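Side-chain contacts in alternansucrase (Leuconostoc mesenteroides, PDB 6HVG), which is a family 70 glycoside hydrolase that joins a TIM-barrel-type domain to choline-binding and cell-wall-binding type repeats and carries a bound calcium ion: residues G183-V188 with S203-I208; N351-F356 with N1355-P1360; M601-I606 with Y1116-N1121; E1210-L1215 with S1221-N1226; T1344-T1347 with R1352-N1355. One frame throughout, in Å; residues are numbered along the deposited sequence.

Contact 1. Residues G183-V188 with S203-I208; sequences GSFRDV and SSNVDI
F185 and D207 meet where strand 185-188 runs almost perpendicular to strand 205-208, at 87° with axes 10.2 Å apart. The strands belong to successive β-hairpins of a choline-binding repeat region, each paired with its own partner strand, 191-194 or 212-216, and between the two strands the contact is made by side chains. F185 aims its ring at the second strand, and D207 OD2 lies over one face, 3.5 Å from F185 CD2 and offset toward the rim. The carboxylate is nearly parallel to the ring, with the planes 11° apart, and acid and ring overlap while pointing opposite ways. D207 CG stands anti to the backbone N (chi1 -160°), which lays the acid along the ring. D207 CB makes a CH-pi contact, 3.9 Å from the F185 ring centroid. A short acid suits the place because its CB packs on carbon while its OD2 accepts a hydrogen bond from H192 NE2; H192 also stacks on F185, so one histidine holds both partners. N205 supports the far end of the ring through its aliphatic carbon, and its ND2 is hydrogen-bonded to S231 OG, outside both segments. N205 CB lies 3.8 Å from F185 CZ.

Contact 2. Residues N351-F356 with N1355-P1360; sequences NYAGTF and NYYFMP
A353 and Y1357 touch although 998 residues separate their two segments, so a choline-binding-type repeat in the N-terminal part of the chain meets a strand near its C-terminal end. The contact is small: one methyl group against the outer part of one ring. A353 CB approaches the ring obliquely, 3.6 Å from Y1357 CE1 and 3.7 Å from Y1357 OH, so that it rests beside the phenolic end. Y1357 gets there with its CG anti to the backbone N (chi1 -168°), reaching out from its strand toward 351-356. Alanine suits the spot because its lone methyl packs on CE1 of the ring without a longer side chain intervening; G354, next along, adds only backbone, its N lying 4.2 Å from Y1357 OH. Tyrosine suits the other side, since its buried hydroxyl is satisfied by a hydrogen bond to T1371 O. Strand 1368-1371 joins the two segments, for T1371 OG1 is also hydrogen-bonded to A353 O, and F1369 and T1371 exchange backbone hydrogen bonds with A353. F360 of strand 360-363 touches both A353 and Y1357, while I1342 of strand 1342-1345 and F1380 of strand 1377-1380 also touch the tyrosine.

Contact 3. Residues M601-I606 with Y1116-N1121; sequences MNFGSI and YDLGFN
The F603 ring carries L1118 on one face, and its CE1 meets F1120 CZ obliquely, at 4.2 Å. L1118 CD2 makes a CH-pi contact 4.2 Å from the F603 centroid and 15° off the normal, yet it is displaced toward the rim, over the CE1 and CZ side. L1118 CB touches the same end of the ring, 3.9 Å from F603 CZ. The F1120 ring has the Y1116 carbonyl oxygen in its plane, at the edge. The side chains of F603 and L1118 reach toward each other: F603 has CG anti to its backbone N (chi1 -178°), which stretches the ring away from the start of helix 603-608. Phenylalanine gives this first helical turn a long apolar arm, and leucine a branched end broad enough to cover part of the face. Both also rest on L1138 of helix 1135-1147, and F1120 stacks on Y1203, so the cluster continues past the two segments. In the same loop D1117 OD1 accepts from both G1119 N and F1120 N, each at 3.1 Å, while its OD2 forms a salt bridge with R1089. The two N-H bonds to OD1 make an Asx turn and an Asx motif in the loop between helix 1102-1105 and helix 1135-1147 of the (β/α)8 barrel; the loop packs against the short helix that precedes barrel strand 617-620.

Contact 4. Residues E1210-L1215 with S1221-N1226; sequences EFLDKL and SLFKQN
L1212, L1215 and F1223 form the close-packed part of this contact, where a short helix, 1212-1218, and the weakly bonded helical turn that follows it, 1220-1224, fold against each other. F1223 reaches back to the first helix, its CG beside the backbone N (chi1 -60°), and the far end of its ring enters between the leucines. L1212 CD2 sits in the ring plane at the edge, 3.9 Å from F1223 CE1, and the two side chains cross at about a right angle. On the other flank L1215 CB lies 3.8 Å from F1223 CZ. The ring also presses on main chain, with L1215 C 3.6 Å from F1223 CE2, so the long flat ring of phenylalanine lets one side chain touch both leucines and the backbone. L594 of helix 587-601 and the loop residues I1234 and A1236 close round the same ring.

The outer side is different in kind. D1213, K1214, S1221 and K1224 are exposed and take no part in the packing; D1213 OD1 instead forms salt bridges with R1216 and K1239. Since the contact itself sets apolar carbon against carbon and against main chain, including L1212 O, its cohesion is probably mainly hydrophobic and depends on shape, while the charged side chains lie on the solvent side.

Contact 5. Residues T1344-T1347 with R1352-N1355; sequences TVET and RNGN
N1353 and T1347 make a nearly straight hydrogen bond at the turn end of a β-hairpin: T1347 N donates to N1353 OD1 at 2.8 Å and 174°. The donor is tilted 27° from the carbonyl plane of the amide. N1353 CG stands beside its backbone N (chi1 -73°), which lets the amide bridge to the opposite arm just where the strands stop pairing. Asparagine suits this place because its short side chain offers an acceptor to a main-chain N-H. Farther along, V1345 N to G1354 O, 2.9 Å, marks the hydrogen-bonded pair of the antiparallel ladder; the return bond from G1354 N to V1345 O is weak. G1354 has backbone angles at which a β-carbon would crowd the preceding carbonyl oxygen, so glycine fits. T1344 and N1355 form the next, non-hydrogen-bonded pair, their side chains side by side on one face of the sheet. T1344 OG1 and N1355 OD1 are probably hydrogen-bonded, but the short modelled distance makes the detail doubtful.

Packing lies outside these bonds. V1345 turns to the other face, where F1315 of strand 1314-1317 and Y1325 of strand 1323-1326 touch it, a suitable place for a β-branched apolar residue. On the exposed side E1346 makes a loose contact, its CG 4.1 Å from N1353 ND2.

Contacts 2 and 5 are neighbours, with centres 16 Å apart: they share N1355 and strand 1354-1357, and V1345 CG2 of contact 5 packs 3.5 Å from Y1356 CD1 in the 1355-1360 segment. Contacts 3 and 4 form a second pair, 21 Å between centres, joined by I606 CD1 against F1211 CZ at 3.6 Å; both lie in the family 70 region and are nested in the loop that contact 2 closes. Contact 1 stands alone, about 44 Å from contact 2 at nearest atoms and about 68 Å from contact 4. The calcium ion is bound by E575, D581, N625 and D1159, none of them in these segments.

Contact 1. Residues G183-V188 with S203-I208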
# COMPACT_ATOMS: atom_id res chain seq x y z
N GLY A 183 34.33 1.47 -20.61
CA GLY A 183 35.04 2.73 -20.51
C GLY A 183 35.99 2.99 -21.66
O GLY A 183 36.98 3.69 -21.49
N SER A 184 35.70 2.45 -22.82
CA SER A 184 36.52 2.65 -23.98
C SER A 184 35.58 2.87 -25.17
O SER A 184 34.41 2.55 -25.09
CB SER A 184 37.38 1.43 -24.18
OG SER A 184 38.54 1.76 -24.92
N PHE A 185 36.10 3.45 -26.25
CA PHE A 185 35.36 3.63 -27.50
C PHE A 185 35.68 2.48 -28.45
O PHE A 185 36.84 2.08 -28.56
CB PHE A 185 35.82 4.92 -28.18
CG PHE A 185 34.96 6.13 -27.90
CD1 PHE A 185 33.87 6.38 -28.69
CD2 PHE A 185 35.29 7.03 -26.92
CE1 PHE A 185 33.08 7.49 -28.49
CE2 PHE A 185 34.50 8.16 -26.71
CZ PHE A 185 33.40 8.39 -27.49
N ARG A 186 34.68 1.96 -29.16
CA ARG A 186 34.94 0.98 -30.23
C ARG A 186 34.31 1.44 -31.55
O ARG A 186 33.35 2.20 -31.54
CB ARG A 186 34.42 -0.40 -29.83
CG ARG A 186 35.21 -1.09 -28.72
CD ARG A 186 36.64 -1.46 -29.12
NE ARG A 186 37.55 -1.07 -28.04
CZ ARG A 186 38.11 -1.88 -27.16
NH1 ARG A 186 38.89 -1.38 -26.22
NH2 ARG A 186 37.91 -3.18 -27.21
N ASP A 187 34.86 0.99 -32.67
CA ASP A 187 34.37 1.37 -33.99
C ASP A 187 33.65 0.21 -34.65
O ASP A 187 34.28 -0.76 -35.02
CB ASP A 187 35.54 1.79 -34.88
CG ASP A 187 36.15 3.09 -34.48
OD1 ASP A 187 35.40 4.04 -34.19
OD2 ASP A 187 37.40 3.19 -34.49
N VAL A 188 32.34 0.32 -34.81
CA VAL A 188 31.55 -0.70 -35.51
C VAL A 188 30.77 -0.01 -36.62
O VAL A 188 30.13 1.00 -36.37
CB VAL A 188 30.56 -1.42 -34.57
CG1 VAL A 188 30.01 -2.68 -35.23
CG2 VAL A 188 31.23 -1.78 -33.24
N SER A 203 26.80 4.69 -24.26
CA SER A 203 26.38 6.05 -23.88
C SER A 203 27.24 7.19 -24.50
O SER A 203 28.34 6.98 -24.95
CB SER A 203 26.28 6.20 -22.35
OG SER A 203 27.48 5.83 -21.70
N SER A 204 26.67 8.39 -24.51
CA SER A 204 27.32 9.57 -25.05
C SER A 204 28.65 9.89 -24.39
O SER A 204 28.80 9.80 -23.18
CB SER A 204 26.43 10.80 -24.88
OG SER A 204 25.25 10.66 -25.64
N ASN A 205 29.60 10.32 -25.20
CA ASN A 205 30.85 10.82 -24.69
C ASN A 205 31.54 11.69 -25.73
O ASN A 205 31.10 11.80 -26.88
CB ASN A 205 31.76 9.64 -24.28
CG ASN A 205 32.62 9.95 -23.08
OD1 ASN A 205 32.62 11.05 -22.56
ND2 ASN A 205 33.37 8.96 -22.64
N VAL A 206 32.64 12.29 -25.29
CA VAL A 206 33.50 13.08 -26.13
C VAL A 206 34.82 12.36 -26.23
O VAL A 206 35.40 11.99 -25.21
CB VAL A 206 33.72 14.46 -25.50
CG1 VAL A 206 34.54 15.34 -26.41
CG2 VAL A 206 32.39 15.10 -25.17
N ASP A 207 35.29 12.14 -27.45
CA ASP A 207 36.59 11.55 -27.68
C ASP A 207 37.48 12.62 -28.29
O ASP A 207 37.03 13.39 -29.14
CB ASP A 207 36.43 10.35 -28.63
CG ASP A 207 37.60 9.36 -28.56
OD1 ASP A 207 38.60 9.62 -27.86
OD2 ASP A 207 37.52 8.32 -29.24
N ILE A 208 38.74 12.68 -27.87
CA ILE A 208 39.73 13.47 -28.60
C ILE A 208 40.12 12.58 -29.77
O ILE A 208 40.67 11.48 -29.57
CB ILE A 208 40.97 13.86 -27.76
CG1 ILE A 208 40.58 14.45 -26.39
CG2 ILE A 208 41.83 14.85 -28.50
CD1 ILE A 208 39.62 15.61 -26.41

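Contact 2. Residues N351-F356 with N1355-P1360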
# COMPACT_ATOMS: atom_id res chain seq x y z
N ASN A 351 8.33 39.74 3.28
CA ASN A 351 7.28 39.19 4.15
C ASN A 351 7.71 39.21 5.61
O ASN A 351 7.63 38.21 6.31
CB ASN A 351 6.86 37.81 3.70
CG ASN A 351 5.57 37.33 4.37
OD1 ASN A 351 4.61 38.13 4.59
ND2 ASN A 351 5.52 36.04 4.69
N TYR A 352 8.14 40.38 6.06
CA TYR A 352 8.73 40.57 7.39
C TYR A 352 7.98 41.70 8.09
O TYR A 352 7.92 42.82 7.58
CB TYR A 352 10.22 40.94 7.23
CG TYR A 352 11.05 40.89 8.49
CD1 TYR A 352 11.03 41.95 9.42
CD2 TYR A 352 11.90 39.83 8.75
CE1 TYR A 352 11.80 41.92 10.58
CE2 TYR A 352 12.68 39.80 9.91
CZ TYR A 352 12.63 40.85 10.82
OH TYR A 352 13.41 40.83 11.97
N ALA A 353 7.43 41.40 9.25
CA ALA A 353 6.75 42.40 10.06
C ALA A 353 7.63 42.83 11.21
O ALA A 353 8.28 42.02 11.82
CB ALA A 353 5.45 41.83 10.61
N GLY A 354 7.65 44.12 11.51
CA GLY A 354 8.32 44.59 12.72
C GLY A 354 8.26 46.09 12.98
O GLY A 354 7.94 46.86 12.10
N THR A 355 8.57 46.48 14.22
CA THR A 355 8.54 47.88 14.60
C THR A 355 9.89 48.53 14.39
O THR A 355 10.76 48.47 15.25
CB THR A 355 8.08 48.08 16.06
OG1 THR A 355 8.73 47.12 16.91
CG2 THR A 355 6.54 47.93 16.17
N PHE A 356 10.05 49.17 13.23
CA PHE A 356 11.33 49.72 12.81
C PHE A 356 11.48 51.21 13.09
O PHE A 356 12.54 51.64 13.56
CB PHE A 356 11.57 49.41 11.33
N ASN A 1355 -0.74 30.43 18.20
CA ASN A 1355 -0.35 31.83 18.31
C ASN A 1355 -0.19 32.46 16.95
O ASN A 1355 0.60 32.01 16.14
CB ASN A 1355 0.94 31.99 19.10
CG ASN A 1355 0.74 31.77 20.60
OD1 ASN A 1355 -0.36 31.89 21.12
ND2 ASN A 1355 1.82 31.41 21.29
N TYR A 1356 -0.94 33.54 16.74
CA TYR A 1356 -0.95 34.24 15.46
C TYR A 1356 -0.41 35.65 15.58
O TYR A 1356 -0.34 36.18 16.69
CB TYR A 1356 -2.38 34.27 14.96
CG TYR A 1356 -2.89 32.92 14.56
CD1 TYR A 1356 -3.41 32.02 15.51
CD2 TYR A 1356 -2.85 32.51 13.24
CE1 TYR A 1356 -3.90 30.78 15.12
CE2 TYR A 1356 -3.32 31.26 12.85
CZ TYR A 1356 -3.86 30.42 13.78
OH TYR A 1356 -4.32 29.22 13.38
N TYR A 1357 -0.01 36.22 14.46
CA TYR A 1357 0.47 37.60 14.41
C TYR A 1357 -0.45 38.45 13.51
O TYR A 1357 -0.40 38.35 12.29
CB TYR A 1357 1.88 37.59 13.84
CG TYR A 1357 2.67 38.88 13.95
CD1 TYR A 1357 2.37 39.97 13.17
CD2 TYR A 1357 3.77 38.97 14.79
CE1 TYR A 1357 3.13 41.14 13.26
CE2 TYR A 1357 4.54 40.12 14.86
CZ TYR A 1357 4.22 41.20 14.12
OH TYR A 1357 4.99 42.34 14.21
N PHE A 1358 -1.33 39.25 14.11
CA PHE A 1358 -2.23 40.11 13.32
C PHE A 1358 -1.72 41.55 13.24
O PHE A 1358 -1.30 42.11 14.24
CB PHE A 1358 -3.64 40.10 13.88
CG PHE A 1358 -4.24 38.75 13.93
CD1 PHE A 1358 -4.62 38.14 12.75
CD2 PHE A 1358 -4.40 38.07 15.11
CE1 PHE A 1358 -5.18 36.87 12.73
CE2 PHE A 1358 -4.95 36.79 15.12
CZ PHE A 1358 -5.33 36.18 13.92
N MET A 1359 -1.80 42.14 12.04
CA MET A 1359 -1.25 43.46 11.82
C MET A 1359 -2.26 44.53 12.24
O MET A 1359 -3.35 44.21 12.71
CB MET A 1359 -0.82 43.59 10.37
CG MET A 1359 0.18 42.50 9.96
SD MET A 1359 1.08 42.96 8.48
CE MET A 1359 0.95 41.56 7.40
N PRO A 1360 -1.91 45.81 12.15
CA PRO A 1360 -2.87 46.81 12.61
C PRO A 1360 -4.16 46.81 11.78
O PRO A 1360 -5.21 47.21 12.28
CB PRO A 1360 -2.13 48.13 12.44
CG PRO A 1360 -0.69 47.78 12.37
CD PRO A 1360 -0.62 46.41 11.78

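Contact 3. Residues M601-I606 with Y1116-N1121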
# COMPACT_ATOMS: atom_id res chain seq x y z
N MET A 601 -20.68 -22.39 8.77
CA MET A 601 -20.47 -23.76 9.28
C MET A 601 -21.71 -24.63 9.16
O MET A 601 -21.62 -25.84 9.30
CB MET A 601 -20.02 -23.73 10.74
CG MET A 601 -18.71 -23.01 11.01
SD MET A 601 -17.29 -23.74 10.19
CE MET A 601 -17.23 -22.64 8.78
N ASN A 602 -22.86 -24.02 8.89
CA ASN A 602 -24.07 -24.76 8.54
C ASN A 602 -24.62 -24.36 7.17
O ASN A 602 -25.83 -24.38 6.98
CB ASN A 602 -25.13 -24.53 9.63
CG ASN A 602 -24.70 -25.09 10.97
OD1 ASN A 602 -24.98 -26.25 11.28
ND2 ASN A 602 -24.01 -24.28 11.75
N PHE A 603 -23.74 -23.96 6.25
CA PHE A 603 -24.20 -23.40 4.99
C PHE A 603 -25.13 -24.36 4.29
O PHE A 603 -26.24 -23.98 3.90
CB PHE A 603 -23.05 -23.03 4.07
CG PHE A 603 -23.50 -22.39 2.78
CD1 PHE A 603 -24.14 -21.17 2.79
CD2 PHE A 603 -23.26 -23.00 1.55
CE1 PHE A 603 -24.55 -20.58 1.60
CE2 PHE A 603 -23.67 -22.41 0.37
CZ PHE A 603 -24.32 -21.20 0.38
N GLY A 604 -24.71 -25.61 4.18
CA GLY A 604 -25.49 -26.65 3.51
C GLY A 604 -26.84 -26.97 4.14
O GLY A 604 -27.83 -27.13 3.44
N SER A 605 -26.88 -27.07 5.47
CA SER A 605 -28.11 -27.34 6.20
C SER A 605 -29.17 -26.26 5.98
O SER A 605 -30.34 -26.55 5.77
CB SER A 605 -27.84 -27.46 7.70
OG SER A 605 -26.84 -28.43 7.98
N ILE A 606 -28.72 -25.00 6.01
CA ILE A 606 -29.60 -23.84 5.93
C ILE A 606 -30.08 -23.57 4.51
O ILE A 606 -31.26 -23.31 4.30
CB ILE A 606 -28.88 -22.60 6.47
CG1 ILE A 606 -28.65 -22.77 7.97
CG2 ILE A 606 -29.66 -21.33 6.19
CD1 ILE A 606 -27.52 -21.92 8.53
N TYR A 1116 -23.71 -12.73 2.87
CA TYR A 1116 -24.43 -13.98 2.87
C TYR A 1116 -24.78 -14.51 1.48
O TYR A 1116 -25.28 -15.64 1.36
CB TYR A 1116 -25.70 -13.83 3.68
CG TYR A 1116 -25.47 -13.66 5.16
CD1 TYR A 1116 -25.19 -12.42 5.69
CD2 TYR A 1116 -25.60 -14.74 6.02
CE1 TYR A 1116 -25.00 -12.25 7.04
CE2 TYR A 1116 -25.42 -14.59 7.39
CZ TYR A 1116 -25.12 -13.33 7.89
OH TYR A 1116 -24.93 -13.19 9.24
N ASP A 1117 -24.54 -13.72 0.43
CA ASP A 1117 -24.78 -14.16 -0.95
C ASP A 1117 -23.54 -14.90 -1.45
O ASP A 1117 -22.53 -14.28 -1.80
CB ASP A 1117 -25.07 -12.96 -1.84
CG ASP A 1117 -25.52 -13.34 -3.22
OD1 ASP A 1117 -25.36 -14.49 -3.62
OD2 ASP A 1117 -26.03 -12.46 -3.95
N LEU A 1118 -23.64 -16.23 -1.52
CA LEU A 1118 -22.54 -17.08 -1.99
C LEU A 1118 -22.78 -17.65 -3.41
O LEU A 1118 -22.17 -18.64 -3.82
CB LEU A 1118 -22.30 -18.20 -0.99
CG LEU A 1118 -21.53 -17.77 0.29
CD1 LEU A 1118 -22.43 -17.08 1.31
CD2 LEU A 1118 -20.82 -18.95 0.94
N GLY A 1119 -23.66 -16.99 -4.17
CA GLY A 1119 -23.91 -17.36 -5.55
C GLY A 1119 -25.37 -17.68 -5.87
O GLY A 1119 -25.64 -18.39 -6.83
N PHE A 1120 -26.30 -17.10 -5.11
CA PHE A 1120 -27.72 -17.37 -5.34
C PHE A 1120 -28.22 -16.73 -6.62
O PHE A 1120 -27.63 -15.78 -7.13
CB PHE A 1120 -28.58 -16.88 -4.19
CG PHE A 1120 -28.29 -17.56 -2.88
CD1 PHE A 1120 -27.58 -16.90 -1.89
CD2 PHE A 1120 -28.74 -18.86 -2.63
CE1 PHE A 1120 -27.33 -17.51 -0.68
CE2 PHE A 1120 -28.48 -19.47 -1.41
CZ PHE A 1120 -27.76 -18.80 -0.44
N ASN A 1121 -29.32 -17.26 -7.14
CA ASN A 1121 -29.96 -16.72 -8.32
C ASN A 1121 -30.52 -15.31 -8.09
O ASN A 1121 -30.87 -14.94 -6.96
CB ASN A 1121 -31.09 -17.65 -8.78
CG ASN A 1121 -30.59 -19.00 -9.30
OD1 ASN A 1121 -29.39 -19.24 -9.45
ND2 ASN A 1121 -31.54 -19.86 -9.60

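Contact 4. Residues E1210-L1215 with S1221-N1226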
# COMPACT_ATOMS: atom_id res chain seq x y z
N GLU A 1210 -30.46 -14.11 12.31
CA GLU A 1210 -31.54 -15.11 12.39
C GLU A 1210 -31.25 -16.35 13.24
O GLU A 1210 -32.16 -16.96 13.77
CB GLU A 1210 -31.93 -15.57 10.97
CG GLU A 1210 -32.64 -14.51 10.13
CD GLU A 1210 -34.06 -14.24 10.59
OE1 GLU A 1210 -34.86 -15.20 10.67
OE2 GLU A 1210 -34.37 -13.07 10.87
N PHE A 1211 -29.98 -16.71 13.37
CA PHE A 1211 -29.57 -17.94 14.05
C PHE A 1211 -29.20 -17.74 15.52
O PHE A 1211 -28.97 -18.72 16.24
CB PHE A 1211 -28.41 -18.60 13.27
CG PHE A 1211 -28.66 -18.67 11.78
CD1 PHE A 1211 -29.65 -19.51 11.28
CD2 PHE A 1211 -27.97 -17.87 10.90
CE1 PHE A 1211 -29.92 -19.55 9.92
CE2 PHE A 1211 -28.23 -17.90 9.54
CZ PHE A 1211 -29.21 -18.75 9.05
N LEU A 1212 -29.15 -16.49 15.96
CA LEU A 1212 -28.67 -16.16 17.30
C LEU A 1212 -29.60 -16.61 18.42
O LEU A 1212 -29.14 -17.05 19.48
CB LEU A 1212 -28.47 -14.65 17.44
CG LEU A 1212 -27.37 -14.03 16.57
CD1 LEU A 1212 -27.47 -12.52 16.58
CD2 LEU A 1212 -25.98 -14.46 17.03
N ASP A 1213 -30.90 -16.48 18.21
CA ASP A 1213 -31.86 -16.85 19.23
C ASP A 1213 -31.85 -18.35 19.49
O ASP A 1213 -31.87 -18.78 20.65
CB ASP A 1213 -33.26 -16.35 18.85
CG ASP A 1213 -33.37 -14.82 18.84
OD1 ASP A 1213 -32.50 -14.15 19.44
OD2 ASP A 1213 -34.33 -14.30 18.26
N LYS A 1214 -31.84 -19.15 18.44
CA LYS A 1214 -31.68 -20.60 18.58
C LYS A 1214 -30.38 -20.95 19.32
O LYS A 1214 -30.35 -21.86 20.14
CB LYS A 1214 -31.68 -21.29 17.21
CG LYS A 1214 -31.75 -22.81 17.25
CD LYS A 1214 -33.16 -23.29 17.59
CE LYS A 1214 -33.18 -24.49 18.53
NZ LYS A 1214 -34.44 -24.58 19.31
N LEU A 1215 -29.30 -20.22 19.00
CA LEU A 1215 -28.00 -20.42 19.62
C LEU A 1215 -27.95 -20.02 21.09
O LEU A 1215 -27.27 -20.67 21.88
CB LEU A 1215 -26.90 -19.68 18.84
CG LEU A 1215 -26.43 -20.30 17.53
CD1 LEU A 1215 -25.50 -19.35 16.81
CD2 LEU A 1215 -25.71 -21.62 17.72
N SER A 1221 -23.99 -19.81 27.51
CA SER A 1221 -22.72 -19.26 28.00
C SER A 1221 -21.97 -18.43 26.94
O SER A 1221 -21.30 -17.45 27.27
CB SER A 1221 -21.84 -20.37 28.57
OG SER A 1221 -21.68 -21.39 27.61
N LEU A 1222 -22.13 -18.80 25.67
CA LEU A 1222 -21.54 -18.00 24.59
C LEU A 1222 -21.97 -16.53 24.65
O LEU A 1222 -21.20 -15.62 24.33
CB LEU A 1222 -21.94 -18.58 23.23
CG LEU A 1222 -21.34 -19.94 22.86
CD1 LEU A 1222 -21.86 -20.35 21.49
CD2 LEU A 1222 -19.83 -19.90 22.85
N PHE A 1223 -23.22 -16.31 25.05
CA PHE A 1223 -23.81 -14.96 25.09
C PHE A 1223 -23.69 -14.30 26.47
O PHE A 1223 -23.97 -13.10 26.60
CB PHE A 1223 -25.28 -15.03 24.63
CG PHE A 1223 -25.43 -15.55 23.23
CD1 PHE A 1223 -25.53 -14.68 22.16
CD2 PHE A 1223 -25.44 -16.91 22.97
CE1 PHE A 1223 -25.66 -15.17 20.87
CE2 PHE A 1223 -25.56 -17.39 21.69
CZ PHE A 1223 -25.67 -16.53 20.64
N LYS A 1224 -23.26 -15.08 27.47
CA LYS A 1224 -23.03 -14.57 28.82
C LYS A 1224 -21.55 -14.35 29.16
O LYS A 1224 -21.25 -13.58 30.05
CB LYS A 1224 -23.68 -15.49 29.85
CG LYS A 1224 -25.21 -15.42 29.84
CD LYS A 1224 -25.86 -16.51 30.70
CE LYS A 1224 -25.67 -16.27 32.19
NZ LYS A 1224 -26.17 -17.43 32.97
N GLN A 1225 -20.65 -15.01 28.45
CA GLN A 1225 -19.21 -14.87 28.68
C GLN A 1225 -18.68 -13.51 28.24
O GLN A 1225 -18.92 -13.10 27.11
CB GLN A 1225 -18.47 -15.96 27.91
CG GLN A 1225 -16.95 -15.80 27.89
CD GLN A 1225 -16.29 -16.31 29.15
OE1 GLN A 1225 -16.69 -17.34 29.71
NE2 GLN A 1225 -15.24 -15.62 29.59
N ASN A 1226 -17.93 -12.85 29.12
CA ASN A 1226 -17.30 -11.56 28.78
C ASN A 1226 -16.10 -11.68 27.86
O ASN A 1226 -15.27 -12.55 28.03
CB ASN A 1226 -16.83 -10.81 30.02
CG ASN A 1226 -17.96 -10.24 30.83
OD1 ASN A 1226 -18.91 -9.68 30.28
ND2 ASN A 1226 -17.87 -10.36 32.14

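Contact 5. Residues T1344-T1347 with R1352-N1355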
# COMPACT_ATOMS: atom_id res chain seq x y z
N THR A 1344 -2.86 34.75 21.08
CA THR A 1344 -3.23 33.35 21.25
C THR A 1344 -4.68 33.21 20.91
O THR A 1344 -5.50 33.87 21.50
CB THR A 1344 -3.01 32.92 22.70
OG1 THR A 1344 -1.62 32.99 23.00
CG2 THR A 1344 -3.52 31.52 22.94
N VAL A 1345 -4.99 32.33 19.98
CA VAL A 1345 -6.36 32.10 19.54
C VAL A 1345 -6.85 30.72 19.97
O VAL A 1345 -6.21 29.73 19.69
CB VAL A 1345 -6.44 32.22 17.99
CG1 VAL A 1345 -7.86 32.03 17.49
CG2 VAL A 1345 -5.89 33.56 17.51
N GLU A 1346 -8.01 30.68 20.63
CA GLU A 1346 -8.75 29.44 20.92
C GLU A 1346 -10.12 29.46 20.23
O GLU A 1346 -10.97 30.23 20.64
CB GLU A 1346 -8.94 29.31 22.43
CG GLU A 1346 -7.67 28.88 23.18
CD GLU A 1346 -7.85 28.83 24.71
OE1 GLU A 1346 -8.59 29.68 25.27
OE2 GLU A 1346 -7.25 27.95 25.37
N THR A 1347 -10.33 28.63 19.20
CA THR A 1347 -11.52 28.65 18.33
C THR A 1347 -12.34 27.38 18.44
O THR A 1347 -11.83 26.34 18.83
CB THR A 1347 -11.16 28.79 16.83
OG1 THR A 1347 -10.09 29.72 16.70
CG2 THR A 1347 -12.33 29.33 15.96
N ARG A 1352 -7.15 24.95 14.39
CA ARG A 1352 -6.61 26.28 14.15
C ARG A 1352 -6.04 26.95 15.41
O ARG A 1352 -5.36 27.95 15.30
CB ARG A 1352 -7.64 27.16 13.48
CG ARG A 1352 -8.31 26.52 12.27
CD ARG A 1352 -8.48 27.58 11.21
NE ARG A 1352 -9.47 27.23 10.19
CZ ARG A 1352 -9.43 27.66 8.93
NH1 ARG A 1352 -8.43 28.43 8.51
NH2 ARG A 1352 -10.38 27.31 8.10
N ASN A 1353 -6.21 26.34 16.58
CA ASN A 1353 -5.65 26.92 17.81
C ASN A 1353 -4.16 27.10 17.72
O ASN A 1353 -3.48 26.31 17.07
CB ASN A 1353 -6.00 26.10 19.04
CG ASN A 1353 -7.45 26.24 19.44
OD1 ASN A 1353 -8.24 26.86 18.75
ND2 ASN A 1353 -7.79 25.72 20.59
N GLY A 1354 -3.64 28.17 18.31
CA GLY A 1354 -2.23 28.53 18.19
C GLY A 1354 -1.99 30.00 18.41
O GLY A 1354 -2.91 30.74 18.75
N ASN A 1355 -0.74 30.43 18.20
CA ASN A 1355 -0.35 31.83 18.31
C ASN A 1355 -0.19 32.46 16.95
O ASN A 1355 0.60 32.01 16.14
CB ASN A 1355 0.94 31.99 19.10
CG ASN A 1355 0.74 31.77 20.60
OD1 ASN A 1355 -0.36 31.89 21.12
ND2 ASN A 1355 1.82 31.41 21.29